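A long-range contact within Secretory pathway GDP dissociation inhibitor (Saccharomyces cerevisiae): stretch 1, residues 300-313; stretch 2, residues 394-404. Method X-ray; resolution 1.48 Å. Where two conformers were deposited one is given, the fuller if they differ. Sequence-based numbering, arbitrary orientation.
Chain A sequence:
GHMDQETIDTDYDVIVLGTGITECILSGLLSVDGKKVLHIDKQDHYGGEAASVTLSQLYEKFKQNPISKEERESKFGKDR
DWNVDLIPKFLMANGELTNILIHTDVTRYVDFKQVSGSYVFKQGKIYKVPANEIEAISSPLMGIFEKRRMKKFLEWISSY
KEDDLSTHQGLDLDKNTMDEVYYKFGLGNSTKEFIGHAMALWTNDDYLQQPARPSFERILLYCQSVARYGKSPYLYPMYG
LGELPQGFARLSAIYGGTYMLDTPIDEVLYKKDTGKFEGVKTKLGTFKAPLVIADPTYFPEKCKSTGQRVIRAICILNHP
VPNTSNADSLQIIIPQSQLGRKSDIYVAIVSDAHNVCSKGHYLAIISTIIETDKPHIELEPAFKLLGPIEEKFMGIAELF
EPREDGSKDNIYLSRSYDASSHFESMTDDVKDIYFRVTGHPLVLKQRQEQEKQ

Stretch 1, residues 300-313: PEKCKSTGQRVIRA
Stretch 2 (394-404) MGIAELFEPRE

Antiparallel strands satisfy their backbone polar groups in alternation, and a bulge shows how the ledger stays balanced when the register slips. Strand 394-402 runs against two segments, 308-313 at 154° between N-to-C directions and 303-306 at 133°, the chain turning a corner at Gly-307 (phi/psi 86/12).

In the regular half, Val-310 faces Ala-397 and Arg-312 faces Gly-395 as hydrogen-bonded pairs. Val-310 N gives to Ala-397 O (2.8 Å) and Ala-397 N returns to Val-310 O (2.9 Å); Arg-312 N to Gly-395 O (2.8 Å) and Gly-395 N to Arg-312 O (2.9 Å) repeat the motif. Between them, Ile-311 and Ile-396 (CA-CA 4.4 Å) form a non-hydrogen-bonded pair, with Ile-311 CG1 lying 4.0 Å from Ile-396 CG1; on the same face Ala-313 CB meets Met-394 SD at 3.6 Å (Met-394 mmm). On the other face, Val-310 CG2 (chi1 t) packs 3.8 Å from Leu-399 CG (mt).

The register then shifts by two between Arg-309/Glu-398 and Ser-305/Phe-400. Leu-399 alone spans the bulge: its N donates to Gln-308 O (3.1 Å), while its O accepts from Thr-306 N (2.8 Å). Side chains serve the corner. Ser-305 OG (chi1 t) donates to Glu-398 OE1 (2.8 Å) and accepts from Gly-307 N (2.8 Å), whereas Thr-306 OG1 (chi1 p) accepts from Gln-308 NE2 (3.2 Å).

Beyond it, Lys-304 N to Glu-401 O and Glu-401 N to Lys-304 O, both 2.9 Å, restore reciprocity. Lys-304 (pttt) holds NZ 4.2 Å from Glu-401 OE1, too far for a salt bridge; one water accepts from NZ and donates to Arg-403 O, and another donates to both Glu-401 OE1 and Ser-305 O. Arg-403 N closes the ladder on Lys-302 O (3.0 Å), and its guanidinium lays one face over Lys-304 CB.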

# COMPACT_ATOMS: atom_id res chain seq x y z
N PRO A 300 -4.03 14.57 -19.33
CA PRO A 300 -5.43 14.26 -19.65
C PRO A 300 -5.69 14.20 -21.15
O PRO A 300 -6.50 13.38 -21.61
CB PRO A 300 -6.23 15.38 -18.96
CG PRO A 300 -5.25 16.51 -18.76
CD PRO A 300 -3.90 15.82 -18.54
N GLU A 301 -4.97 15.04 -21.91
CA GLU A 301 -5.10 15.04 -23.38
C GLU A 301 -4.66 13.73 -24.05
O GLU A 301 -5.12 13.44 -25.16
CB GLU A 301 -4.44 16.26 -24.05
CG GLU A 301 -3.46 17.08 -23.23
CD GLU A 301 -2.10 16.41 -23.02
OE1 GLU A 301 -1.35 16.18 -24.00
OE2 GLU A 301 -1.77 16.18 -21.84
N LYS A 302 -3.81 12.95 -23.37
CA LYS A 302 -3.27 11.71 -23.91
C LYS A 302 -4.07 10.49 -23.45
O LYS A 302 -3.66 9.35 -23.72
CB LYS A 302 -1.82 11.52 -23.45
CG LYS A 302 -0.84 12.58 -23.93
CD LYS A 302 -0.29 12.24 -25.31
CE LYS A 302 0.50 13.41 -25.88
NZ LYS A 302 1.24 13.02 -27.10
N CYS A 303 -5.20 10.74 -22.78
CA CYS A 303 -6.04 9.65 -22.27
C CYS A 303 -7.46 9.79 -22.76
O CYS A 303 -7.86 10.87 -23.21
CB CYS A 303 -6.07 9.63 -20.74
SG CYS A 303 -4.46 9.36 -20.03
N LYS A 304 -8.19 8.69 -22.71
CA LYS A 304 -9.58 8.65 -23.12
C LYS A 304 -10.43 7.95 -22.06
O LYS A 304 -9.94 7.06 -21.34
CB LYS A 304 -9.73 7.92 -24.47
CG LYS A 304 -9.22 6.46 -24.49
CD LYS A 304 -9.23 5.82 -25.90
CE LYS A 304 -8.87 4.34 -25.84
NZ LYS A 304 -8.83 3.64 -27.18
N SER A 305 -11.68 8.35 -21.96
CA SER A 305 -12.60 7.65 -21.09
C SER A 305 -12.82 6.22 -21.58
O SER A 305 -12.87 5.98 -22.79
CB SER A 305 -13.93 8.39 -21.04
OG SER A 305 -14.87 7.59 -20.35
N THR A 306 -12.92 5.27 -20.66
CA THR A 306 -13.31 3.92 -21.02
C THR A 306 -14.82 3.86 -21.27
O THR A 306 -15.33 2.83 -21.72
CB THR A 306 -12.97 2.93 -19.92
OG1 THR A 306 -13.84 3.17 -18.82
CG2 THR A 306 -11.50 3.07 -19.48
N GLY A 307 -15.52 4.95 -20.96
CA GLY A 307 -16.99 5.01 -21.06
C GLY A 307 -17.71 4.51 -19.82
O GLY A 307 -18.94 4.32 -19.83
N GLN A 308 -16.96 4.31 -18.74
CA GLN A 308 -17.54 3.86 -17.47
C GLN A 308 -17.26 4.85 -16.35
O GLN A 308 -16.20 5.44 -16.25
CB GLN A 308 -16.96 2.52 -17.07
CG GLN A 308 -17.19 1.41 -18.06
CD GLN A 308 -16.35 0.21 -17.75
OE1 GLN A 308 -16.88 -0.82 -17.35
NE2 GLN A 308 -15.02 0.34 -17.90
N ARG A 309 -18.26 5.02 -15.48
CA ARG A 309 -18.10 5.82 -14.29
C ARG A 309 -18.40 4.89 -13.12
O ARG A 309 -19.35 4.10 -13.17
CB ARG A 309 -19.12 6.96 -14.23
CG ARG A 309 -18.86 8.10 -15.20
CD ARG A 309 -19.73 9.31 -14.84
NE ARG A 309 -21.16 9.00 -14.74
CZ ARG A 309 -22.03 9.62 -13.94
NH1 ARG A 309 -21.62 10.57 -13.11
NH2 ARG A 309 -23.32 9.28 -13.97
N VAL A 310 -17.59 5.01 -12.08
CA VAL A 310 -17.75 4.16 -10.91
C VAL A 310 -18.20 5.01 -9.75
O VAL A 310 -17.57 6.02 -9.43
CB VAL A 310 -16.40 3.48 -10.54
CG1 VAL A 310 -16.58 2.48 -9.39
CG2 VAL A 310 -15.80 2.76 -11.75
N ILE A 311 -19.29 4.59 -9.09
CA ILE A 311 -19.69 5.29 -7.86
C ILE A 311 -19.06 4.53 -6.69
O ILE A 311 -19.08 3.26 -6.68
CB ILE A 311 -21.22 5.43 -7.69
CG1 ILE A 311 -21.57 6.18 -6.41
CG2 ILE A 311 -21.92 4.08 -7.80
CD1 ILE A 311 -23.01 6.69 -6.34
N ARG A 312 -18.49 5.29 -5.75
CA ARG A 312 -17.88 4.70 -4.56
C ARG A 312 -18.44 5.43 -3.34
O ARG A 312 -18.33 6.68 -3.23
CB ARG A 312 -16.35 4.79 -4.60
CG ARG A 312 -15.77 3.97 -5.78
CD ARG A 312 -14.30 4.13 -5.95
NE ARG A 312 -13.75 3.20 -6.95
CZ ARG A 312 -13.05 3.55 -8.05
NH1 ARG A 312 -12.78 4.81 -8.31
NH2 ARG A 312 -12.57 2.60 -8.85
N ALA A 313 -19.11 4.66 -2.49
CA ALA A 313 -19.78 5.22 -1.33
C ALA A 313 -19.05 4.67 -0.12
O ALA A 313 -19.14 3.49 0.16
CB ALA A 313 -21.25 4.79 -1.26
N MET A 394 -19.74 10.18 -0.60
CA MET A 394 -20.04 9.65 -1.91
C MET A 394 -19.19 10.34 -2.95
O MET A 394 -19.08 11.57 -2.97
CB MET A 394 -21.49 9.96 -2.31
CG MET A 394 -22.59 9.76 -1.26
SD MET A 394 -22.82 8.01 -1.13
CE MET A 394 -23.71 7.66 -2.63
N GLY A 395 -18.62 9.53 -3.83
CA GLY A 395 -17.77 10.04 -4.92
C GLY A 395 -18.07 9.25 -6.18
O GLY A 395 -18.49 8.08 -6.13
N ILE A 396 -17.86 9.91 -7.32
CA ILE A 396 -17.99 9.25 -8.62
C ILE A 396 -16.70 9.52 -9.40
O ILE A 396 -16.23 10.65 -9.44
CB ILE A 396 -19.23 9.76 -9.39
CG1 ILE A 396 -20.49 9.39 -8.57
CG2 ILE A 396 -19.24 9.19 -10.80
CD1 ILE A 396 -21.80 9.95 -9.16
N ALA A 397 -16.13 8.47 -9.98
CA ALA A 397 -14.90 8.60 -10.76
C ALA A 397 -15.13 8.10 -12.20
O ALA A 397 -15.71 7.04 -12.41
CB ALA A 397 -13.77 7.80 -10.10
N GLU A 398 -14.67 8.89 -13.18
CA GLU A 398 -14.67 8.42 -14.56
C GLU A 398 -13.38 7.66 -14.78
O GLU A 398 -12.33 8.10 -14.32
CB GLU A 398 -14.78 9.60 -15.54
CG GLU A 398 -15.04 9.12 -16.96
CD GLU A 398 -15.51 10.21 -17.91
OE1 GLU A 398 -15.84 9.87 -19.06
OE2 GLU A 398 -15.53 11.39 -17.52
N LEU A 399 -13.45 6.50 -15.42
CA LEU A 399 -12.26 5.68 -15.70
C LEU A 399 -11.58 6.09 -17.00
O LEU A 399 -12.24 6.19 -18.05
CB LEU A 399 -12.62 4.20 -15.75
CG LEU A 399 -13.32 3.66 -14.51
CD1 LEU A 399 -13.50 2.17 -14.77
CD2 LEU A 399 -12.48 3.95 -13.25
N PHE A 400 -10.27 6.28 -16.92
CA PHE A 400 -9.44 6.66 -18.08
C PHE A 400 -8.41 5.61 -18.46
O PHE A 400 -7.97 4.79 -17.62
CB PHE A 400 -8.77 8.03 -17.83
CG PHE A 400 -9.75 9.12 -17.62
CD1 PHE A 400 -10.05 9.57 -16.32
CD2 PHE A 400 -10.42 9.69 -18.71
CE1 PHE A 400 -10.98 10.58 -16.12
CE2 PHE A 400 -11.37 10.70 -18.50
CZ PHE A 400 -11.67 11.13 -17.20
N GLU A 401 -8.04 5.59 -19.74
CA GLU A 401 -6.96 4.72 -20.20
C GLU A 401 -6.14 5.51 -21.21
O GLU A 401 -6.64 6.49 -21.75
CB GLU A 401 -7.49 3.42 -20.83
CG GLU A 401 -8.42 3.68 -22.03
CD GLU A 401 -8.95 2.41 -22.64
OE1 GLU A 401 -9.97 2.48 -23.35
OE2 GLU A 401 -8.35 1.33 -22.46
N PRO A 402 -4.88 5.13 -21.41
CA PRO A 402 -4.10 5.86 -22.42
C PRO A 402 -4.64 5.62 -23.83
O PRO A 402 -5.09 4.52 -24.14
CB PRO A 402 -2.71 5.26 -22.30
CG PRO A 402 -2.81 4.05 -21.47
CD PRO A 402 -4.12 4.06 -20.75
N ARG A 403 -4.56 6.66 -24.64
CA ARG A 403 -4.94 6.56 -26.05
C ARG A 403 -3.93 5.68 -26.80
O ARG A 403 -4.32 4.92 -27.69
CB ARG A 403 -5.01 7.97 -26.64
CG ARG A 403 -6.19 8.79 -26.15
CD ARG A 403 -6.24 10.19 -26.76
NE ARG A 403 -7.26 11.03 -26.13
CZ ARG A 403 -8.57 10.99 -26.43
NH1 ARG A 403 -9.03 10.17 -27.38
NH2 ARG A 403 -9.42 11.78 -25.78
N GLU A 404 -2.65 5.77 -26.43
CA GLU A 404 -1.57 5.03 -27.08
C GLU A 404 -0.60 4.42 -26.05
O GLU A 404 -0.65 4.80 -24.87
CB GLU A 404 -0.80 5.93 -28.08
CG GLU A 404 -1.65 6.67 -29.12
CD GLU A 404 -2.34 5.74 -30.13
OE1 GLU A 404 -1.87 4.59 -30.34
OE2 GLU A 404 -3.36 6.17 -30.73
O HOH W 1 -1.55 8.21 -25.10
O HOH W 2 -8.50 13.55 -24.03
O HOH W 3 -6.85 5.19 -28.83
O HOH W 4 -12.16 3.55 -24.41
O HOH W 5 -15.62 6.78 -7.40